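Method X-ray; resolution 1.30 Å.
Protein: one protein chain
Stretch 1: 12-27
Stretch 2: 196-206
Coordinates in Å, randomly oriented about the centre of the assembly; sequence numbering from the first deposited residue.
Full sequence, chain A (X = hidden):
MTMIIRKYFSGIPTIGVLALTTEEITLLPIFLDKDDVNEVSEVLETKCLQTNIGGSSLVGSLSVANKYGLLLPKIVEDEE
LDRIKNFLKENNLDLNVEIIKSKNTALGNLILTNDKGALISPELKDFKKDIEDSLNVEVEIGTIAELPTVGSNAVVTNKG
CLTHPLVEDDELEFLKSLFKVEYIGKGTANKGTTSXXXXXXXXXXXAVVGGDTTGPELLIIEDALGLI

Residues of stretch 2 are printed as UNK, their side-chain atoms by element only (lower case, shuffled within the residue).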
ATOM      1  N   ILE A  12      -9.917 -11.870  -8.716  1.00 10.83           N
ATOM      2  CA  ILE A  12      -8.613 -11.303  -9.016  1.00 10.51           C
ATOM      3  C   ILE A  12      -7.708 -11.446  -7.788  1.00  9.80           C
ATOM      4  O   ILE A  12      -8.105 -10.999  -6.694  1.00 10.24           O
ATOM      5  CB  ILE A  12      -8.750  -9.809  -9.406  1.00  9.24           C
ATOM      6  CG1 ILE A  12      -9.566  -9.645 -10.685  1.00 11.16           C
ATOM      7  CG2 ILE A  12      -7.399  -9.128  -9.512  1.00  9.56           C
ATOM      8  CD1 ILE A  12     -10.022  -8.209 -10.912  1.00 12.51           C
ATOM      9  N   PRO A  13      -6.526 -12.067  -7.898  1.00  9.96           N
ATOM     10  CA  PRO A  13      -5.670 -12.288  -6.733  1.00 10.05           C
ATOM     11  C   PRO A  13      -4.736 -11.124  -6.421  1.00 11.04           C
ATOM     12  O   PRO A  13      -4.071 -11.126  -5.368  1.00  9.19           O
ATOM     13  CB  PRO A  13      -4.823 -13.497  -7.141  1.00 12.54           C
ATOM     14  CG  PRO A  13      -4.694 -13.324  -8.633  1.00 11.47           C
ATOM     15  CD  PRO A  13      -6.027 -12.745  -9.117  1.00 11.21           C
ATOM     16  N   THR A  14      -4.661 -10.145  -7.292  1.00 11.44           N
ATOM     17  CA  THR A  14      -3.734  -9.013  -7.229  1.00 10.08           C
ATOM     18  C   THR A  14      -4.282  -7.942  -6.325  1.00  8.20           C
ATOM     19  O   THR A  14      -4.572  -6.854  -6.801  1.00  9.53           O
ATOM     20  CB  THR A  14      -3.618  -8.434  -8.661  1.00 15.86           C
ATOM     21  OG1 THR A  14      -3.658  -9.520  -9.570  1.00 17.93           O
ATOM     22  CG2 THR A  14      -2.279  -7.798  -8.802  1.00 14.02           C
ATOM     23  N   ILE A  15      -4.471  -8.243  -5.027  1.00  9.17           N
ATOM     24  CA  ILE A  15      -5.113  -7.375  -4.025  1.00 10.49           C
ATOM     25  C   ILE A  15      -4.515  -5.995  -3.949  1.00  8.79           C
ATOM     26  O   ILE A  15      -5.248  -5.000  -3.819  1.00  9.01           O
ATOM     27  CB  ILE A  15      -5.032  -8.029  -2.576  1.00 10.34           C
ATOM     28  CG1 ILE A  15      -5.615  -9.424  -2.535  1.00 13.96           C
ATOM     29  CG2 ILE A  15      -5.648  -7.136  -1.513  1.00 14.59           C
ATOM     30  CD1 ILE A  15      -6.988  -9.465  -3.301  1.00 18.93           C
ATOM     31  N   GLY A  16      -3.187  -5.914  -3.994  1.00  8.43           N
ATOM     32  CA  GLY A  16      -2.445  -4.670  -3.808  1.00  9.01           C
ATOM     33  C   GLY A  16      -2.562  -3.701  -4.983  1.00  7.21           C
ATOM     34  O   GLY A  16      -2.340  -2.496  -4.818  1.00  8.35           O
ATOM     35  N   VAL A  17      -2.885  -4.209  -6.197  1.00  7.16           N
ATOM     36  CA  VAL A  17      -3.181  -3.282  -7.307  1.00  8.14           C
ATOM     37  C   VAL A  17      -4.532  -2.632  -7.116  1.00  6.15           C
ATOM     38  O   VAL A  17      -4.797  -1.509  -7.533  1.00  7.34           O
ATOM     39  CB  VAL A  17      -3.151  -4.079  -8.613  1.00  9.06           C
ATOM     40  CG1 VAL A  17      -3.782  -3.372  -9.815  1.00  9.00           C
ATOM     41  CG2 VAL A  17      -1.687  -4.417  -8.936  1.00 11.06           C
ATOM     42  N   LEU A  18      -5.452  -3.375  -6.477  1.00  6.74           N
ATOM     43  CA  LEU A  18      -6.830  -2.964  -6.362  1.00  6.67           C
ATOM     44  C   LEU A  18      -7.182  -2.188  -5.092  1.00  6.66           C
ATOM     45  O   LEU A  18      -8.306  -1.697  -4.972  1.00 10.38           O
ATOM     46  CB  LEU A  18      -7.725  -4.235  -6.382  1.00  9.04           C
ATOM     47  CG  LEU A  18      -7.729  -5.010  -7.713  1.00  8.61           C
ATOM     48  CD1 LEU A  18      -8.537  -6.287  -7.527  1.00 10.60           C
ATOM     49  CD2 LEU A  18      -8.352  -4.162  -8.827  1.00 12.05           C
ATOM     50  N   ALA A  19      -6.277  -2.085  -4.128  1.00  6.53           N
ATOM     51  CA  ALA A  19      -6.608  -1.542  -2.827  1.00  6.89           C
ATOM     52  C   ALA A  19      -5.397  -1.041  -2.091  1.00  6.51           C
ATOM     53  O   ALA A  19      -4.291  -1.443  -2.393  1.00  7.26           O
ATOM     54  CB  ALA A  19      -7.207  -2.662  -1.956  1.00  9.39           C
ATOM     55  N   LEU A  20      -5.642  -0.150  -1.128  1.00  6.89           N
ATOM     56  CA  LEU A  20      -4.563   0.267  -0.226  1.00  7.45           C
ATOM     57  C   LEU A  20      -5.166   0.345   1.180  1.00  7.35           C
ATOM     58  O   LEU A  20      -6.395   0.565   1.349  1.00  8.03           O
ATOM     59  CB  LEU A  20      -3.873   1.546  -0.609  1.00  9.06           C
ATOM     60  CG  LEU A  20      -4.675   2.846  -0.570  1.00 10.32           C
ATOM     61  CD1 LEU A  20      -4.764   3.538   0.785  1.00 11.93           C
ATOM     62  CD2 LEU A  20      -3.969   3.841  -1.491  1.00 16.83           C
ATOM     63  N   THR A  21      -4.337   0.289   2.200  1.00  7.94           N
ATOM     64  CA  THR A  21      -4.777   0.515   3.571  1.00  7.43           C
ATOM     65  C   THR A  21      -3.755   1.311   4.387  1.00  6.60           C
ATOM     66  O   THR A  21      -2.550   1.312   4.100  1.00  9.17           O
ATOM     67  CB  THR A  21      -5.018  -0.857   4.265  1.00  7.50           C
ATOM     68  OG1 THR A  21      -5.806  -0.651   5.465  1.00  9.06           O
ATOM     69  CG2 THR A  21      -3.754  -1.623   4.608  1.00  9.32           C
ATOM     70  N   THR A  22      -4.289   1.964   5.410  1.00  6.64           N
ATOM     71  CA  THR A  22      -3.489   2.534   6.479  1.00  6.61           C
ATOM     72  C   THR A  22      -3.945   1.832   7.765  1.00  7.07           C
ATOM     73  O   THR A  22      -4.655   0.809   7.707  1.00  7.37           O
ATOM     74  CB  THR A  22      -3.641   4.054   6.566  1.00  6.95           C
ATOM     75  OG1 THR A  22      -4.931   4.378   7.079  1.00  7.84           O
ATOM     76  CG2 THR A  22      -3.478   4.659   5.186  1.00  7.59           C
ATOM     77  N   GLU A  23      -3.532   2.368   8.924  1.00  8.05           N
ATOM     78  CA  GLU A  23      -4.103   1.896  10.193  1.00  8.17           C
ATOM     79  C   GLU A  23      -5.574   2.295  10.303  1.00  9.04           C
ATOM     80  O   GLU A  23      -6.286   1.624  11.075  1.00 10.39           O
ATOM     81  CB  GLU A  23      -3.370   2.446  11.417  1.00  8.52           C
ATOM     82  CG  GLU A  23      -1.888   2.075  11.464  1.00  9.45           C
ATOM     83  CD  GLU A  23      -1.697   0.594  11.686  1.00 10.92           C
ATOM     84  OE1 GLU A  23      -2.411  -0.014  12.520  1.00 13.08           O
ATOM     85  OE2 GLU A  23      -0.808  -0.002  11.038  1.00 13.23           O
ATOM     86  N   GLU A  24      -6.032   3.319   9.593  1.00  7.89           N
ATOM     87  CA  GLU A  24      -7.380   3.866   9.829  1.00  9.13           C
ATOM     88  C   GLU A  24      -8.339   3.653   8.687  1.00  8.88           C
ATOM     89  O   GLU A  24      -9.559   3.472   8.925  1.00 11.42           O
ATOM     90  CB  GLU A  24      -7.307   5.359  10.182  1.00 14.02           C
ATOM     91  CG  GLU A  24      -6.521   5.643  11.462  1.00 24.59           C
ATOM     92  CD  GLU A  24      -5.004   5.741  11.437  1.00 31.61           C
ATOM     93  OE1 GLU A  24      -4.321   5.961  10.364  1.00 25.61           O
ATOM     94  OE2 GLU A  24      -4.368   5.611  12.547  1.00 24.80           O
ATOM     95  N   ILE A  25      -7.846   3.662   7.447  1.00  8.90           N
ATOM     96  CA  ILE A  25      -8.760   3.570   6.291  1.00  8.69           C
ATOM     97  C   ILE A  25      -8.271   2.526   5.306  1.00  8.31           C
ATOM     98  O   ILE A  25      -7.088   2.229   5.238  1.00  9.12           O
ATOM     99  CB  ILE A  25      -8.882   4.918   5.536  1.00  8.92           C
ATOM    100  CG1 ILE A  25      -7.620   5.378   4.783  1.00 12.40           C
ATOM    101  CG2 ILE A  25      -9.441   5.980   6.486  1.00 12.04           C
ATOM    102  CD1 ILE A  25      -7.802   6.669   3.991  1.00 14.88           C
ATOM    103  N   THR A  26      -9.173   1.992   4.507  1.00  8.07           N
ATOM    104  CA  THR A  26      -8.877   1.147   3.394  1.00  7.74           C
ATOM    105  C   THR A  26      -9.667   1.600   2.182  1.00  7.69           C
ATOM    106  O   THR A  26     -10.858   1.838   2.331  1.00  9.19           O
ATOM    107  CB  THR A  26      -9.243  -0.326   3.714  1.00  8.49           C
ATOM    108  OG1 THR A  26      -8.586  -0.704   4.950  1.00  8.87           O
ATOM    109  CG2 THR A  26      -8.796  -1.210   2.567  1.00  9.59           C
ATOM    110  N   LEU A  27      -8.991   1.757   1.052  1.00  7.98           N
ATOM    111  CA  LEU A  27      -9.654   2.131  -0.201  1.00  7.77           C
ATOM    112  C   LEU A  27      -9.781   0.881  -1.048  1.00  7.87           C
ATOM    113  O   LEU A  27      -8.784   0.159  -1.204  1.00  8.60           O
ATOM    114  CB  LEU A  27      -8.892   3.223  -0.959  1.00 10.33           C
ATOM    115  CG  LEU A  27      -8.533   4.502  -0.182  1.00 13.35           C
ATOM    116  CD1 LEU A  27      -8.081   5.574  -1.162  1.00 26.24           C
ATOM    117  CD2 LEU A  27      -9.653   5.081   0.626  1.00 14.17           C
ATOM    118  N   UNK A 196       5.436  -8.425  -4.315  1.00  7.03           N
ATOM    119  CA  UNK A 196       4.503  -8.757  -3.230  1.00  7.67           C
ATOM    120  C   UNK A 196       3.597  -7.606  -2.910  1.00  6.00           C
ATOM    121  O   UNK A 196       2.485  -7.831  -2.381  1.00  6.95           O
ATOM    122  c   UNK A 196       6.270  -8.147  -1.500  1.00  7.86           C
ATOM    123  c   UNK A 196       5.308  -9.198  -1.976  1.00  7.69           C
ATOM    124  c   UNK A 196       6.010 -10.529  -2.305  1.00  9.94           C
ATOM    125  N   UNK A 197       3.984  -6.370  -3.214  1.00  6.60           N
ATOM    126  CA  UNK A 197       3.108  -5.218  -2.998  1.00  7.17           C
ATOM    127  C   UNK A 197       1.866  -5.288  -3.895  1.00  7.27           C
ATOM    128  O   UNK A 197       0.831  -4.729  -3.551  1.00  8.79           O
ATOM    129  N   UNK A 198       1.916  -5.982  -5.008  1.00  7.86           N
ATOM    130  CA  UNK A 198       0.748  -6.159  -5.868  1.00  6.98           C
ATOM    131  C   UNK A 198      -0.191  -7.194  -5.277  1.00  7.07           C
ATOM    132  O   UNK A 198      -1.337  -7.275  -5.746  1.00  8.27           O
ATOM    133  c   UNK A 198       1.173  -6.596  -7.276  1.00  8.81           C
ATOM    134  N   UNK A 199       0.212  -7.959  -4.270  1.00  7.19           N
ATOM    135  CA  UNK A 199      -0.522  -9.153  -3.834  1.00  7.61           C
ATOM    136  C   UNK A 199      -1.119  -9.051  -2.438  1.00  7.47           C
ATOM    137  O   UNK A 199      -1.894  -9.941  -2.043  1.00  8.32           O
ATOM    138  s   UNK A 199       1.163 -10.746  -5.424  1.00  9.54           S
ATOM    139  c   UNK A 199       0.436 -10.371  -3.804  1.00  8.69           C
ATOM    140  N   UNK A 200      -0.775  -8.035  -1.676  1.00  7.47           N
ATOM    141  CA  UNK A 200      -1.073  -7.988  -0.238  1.00  8.00           C
ATOM    142  C   UNK A 200      -1.357  -6.547   0.181  1.00  7.87           C
ATOM    143  O   UNK A 200      -0.679  -5.633  -0.262  1.00  9.68           O
ATOM    144  c   UNK A 200       1.935 -10.245   0.790  1.00 10.04           C
ATOM    145  c   UNK A 200      -0.083  -8.234   2.065  1.00 10.72           C
ATOM    146  c   UNK A 200       0.149  -8.430   0.567  1.00  9.07           C
ATOM    147  c   UNK A 200       0.576  -9.884   0.262  1.00  9.36           C
ATOM    148  N   UNK A 201      -2.357  -6.367   1.023  1.00  8.12           N
ATOM    149  CA  UNK A 201      -2.462  -5.108   1.781  1.00  7.63           C
ATOM    150  C   UNK A 201      -2.408  -5.473   3.262  1.00  7.08           C
ATOM    151  O   UNK A 201      -2.915  -6.513   3.709  1.00  8.76           O
ATOM    152  c   UNK A 201      -6.286  -4.281   1.558  1.00 13.63           C
ATOM    153  c   UNK A 201      -5.008  -5.069   1.755  1.00  9.60           C
ATOM    154  c   UNK A 201      -3.703  -3.866  -0.038  1.00  9.25           C
ATOM    155  c   UNK A 201      -3.720  -4.301   1.424  1.00  8.76           C
ATOM    156  N   UNK A 202      -1.767  -4.649   4.051  1.00  7.58           N
ATOM    157  CA  UNK A 202      -1.583  -4.949   5.459  1.00  7.46           C
ATOM    158  C   UNK A 202      -1.399  -3.668   6.292  1.00  6.92           C
ATOM    159  O   UNK A 202      -0.929  -2.647   5.789  1.00  7.63           O
ATOM    160  c   UNK A 202      -0.320  -5.792   5.643  1.00  8.84           C
ATOM    161  N   UNK A 203      -1.733  -3.799   7.552  1.00  7.65           N
ATOM    162  CA  UNK A 203      -1.370  -2.790   8.548  1.00  8.08           C
ATOM    163  C   UNK A 203      -0.876  -3.543   9.790  1.00  8.28           C
ATOM    164  O   UNK A 203      -0.598  -4.741   9.728  1.00  8.90           O
ATOM    165  c   UNK A 203      -2.495  -1.778   8.801  1.00  7.61           C
ATOM    166  c   UNK A 203      -3.733  -2.417   9.361  1.00  7.36           C
ATOM    167  n   UNK A 203      -4.909  -1.770   9.229  1.00  8.03           N
ATOM    168  o   UNK A 203      -3.666  -3.513   9.952  1.00  8.20           O
ATOM    169  N   UNK A 204      -0.720  -2.830  10.919  1.00  9.16           N
ATOM    170  CA  UNK A 204      -0.170  -3.482  12.114  1.00  8.75           C
ATOM    171  C   UNK A 204      -1.151  -4.474  12.724  1.00 10.44           C
ATOM    172  O   UNK A 204      -0.734  -5.230  13.629  1.00 11.50           O
ATOM    173  o   UNK A 204      -0.957  -1.871  13.729  1.00 12.87           O
ATOM    174  c   UNK A 204       0.231  -2.424  13.160  1.00  9.32           C
ATOM    175  N   UNK A 205      -2.426  -4.460  12.296  1.00  9.79           N
ATOM    176  CA  UNK A 205      -3.469  -5.251  12.906  1.00 10.73           C
ATOM    177  C   UNK A 205      -3.807  -6.500  12.094  1.00 10.99           C
ATOM    178  O   UNK A 205      -4.293  -7.457  12.685  1.00 14.46           O
ATOM    179  c   UNK A 205      -4.468  -3.291  14.153  1.00 11.68           C
ATOM    180  c   UNK A 205      -5.487  -1.419  12.894  1.00 14.17           C
ATOM    181  c   UNK A 205      -5.542  -2.237  14.178  1.00 14.73           C
ATOM    182  c   UNK A 205      -4.733  -4.383  13.122  1.00 12.19           C
ATOM    183  n   UNK A 205      -6.526  -0.333  12.968  1.00 23.55           N
ATOM    184  N   UNK A 206      -3.575  -6.520  10.789  1.00 10.61           N
ATOM    185  CA  UNK A 206      -3.954  -7.658   9.992  1.00 10.40           C
ATOM    186  C   UNK A 206      -3.512  -7.465   8.553  1.00  8.26           C
ATOM    187  O   UNK A 206      -2.910  -6.443   8.195  1.00  9.40           O
TER
HETATM  188  O   HOH W   1      -0.572   0.009   6.451  1.00 25.36           O

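Position 196 carries three carbons, one bonded to CA and bearing the other two. This is valine, V196, beyond the reach of stretch 1. Position 197 has no side-chain atom and is glycine, G197; its O lies 3.3 Å from G16 CA in a CA-H...O contact, an approach open because G16 also lacks a side chain. A CB on G16 would fall 1.8 Å from G197 O.

Position 198 bears one carbon, 4.0 Å from both V17 CG2 and T14 CG2. It is alanine, A198, a small methyl suited to a place where the backbones run close. A198 O accepts a hydrogen bond from G16 N at 2.9 Å and a weak one from V17 N at 3.5 Å.

Position 199 has a carbon followed by sulfur: cysteine, C199. Its CA-to-CB bond points away from stretch 1, which it meets through its backbone, C199 O lying 3.7 Å from I15 CB.

Position 200 has four carbons, forked at the first with one arm two carbons long: isoleucine, I200. It too points away.

Position 201 repeats that fork but points toward stretch 1, as alternation along strand 200-202 would suggest. Along the longer arm, the inner carbon lies 3.9 Å from I15 CG2 and the end carbon 4.0 Å from A19 CB and 4.1 Å from T26 CG2. The one-carbon arm lies 3.4 Å from the backbone A19 O. This is isoleucine, I201, whose branches meet several residues.

Position 202, with one carbon, is alanine, A202, directed away. A202 O touches T21 CG2 at 3.2 Å. The O of water 1 lies 2.8 Å from A202 O and, in a weak contact, 3.3 Å from T21 O, linking the two backbones.

Position 203 has two carbons, the second carrying an oxygen and a nitrogen; the nitrogen lies 3.0 Å from T22 O. It is asparagine, N203. OD1 accepts from the following turn, 2.8 Å from N of position 205, while ND2 donates across to T22 O at 169°.

Position 204 has a carbon and an oxygen, the latter 2.7 Å from E23 OE1: serine, S204. OG donates to that atom and S204 N to E23 OE2 at 2.8 Å, so two donors hold one carboxylate.

Position 205 has four carbons in a row ending in nitrogen, 2.7 Å from E23 O: lysine, K205. Its long chain, starting toward stretch 1, lets NZ donate a hydrogen bond there. Position 206, without side chain, is glycine, G206, out of contact.

The contact therefore has three parts: close backbone packing around G16, an apolar centre at I201, and a polar end where E23 and T22 meet N203, S204 and K205.

Stretch 2 (196-206) VGACIIANSKG
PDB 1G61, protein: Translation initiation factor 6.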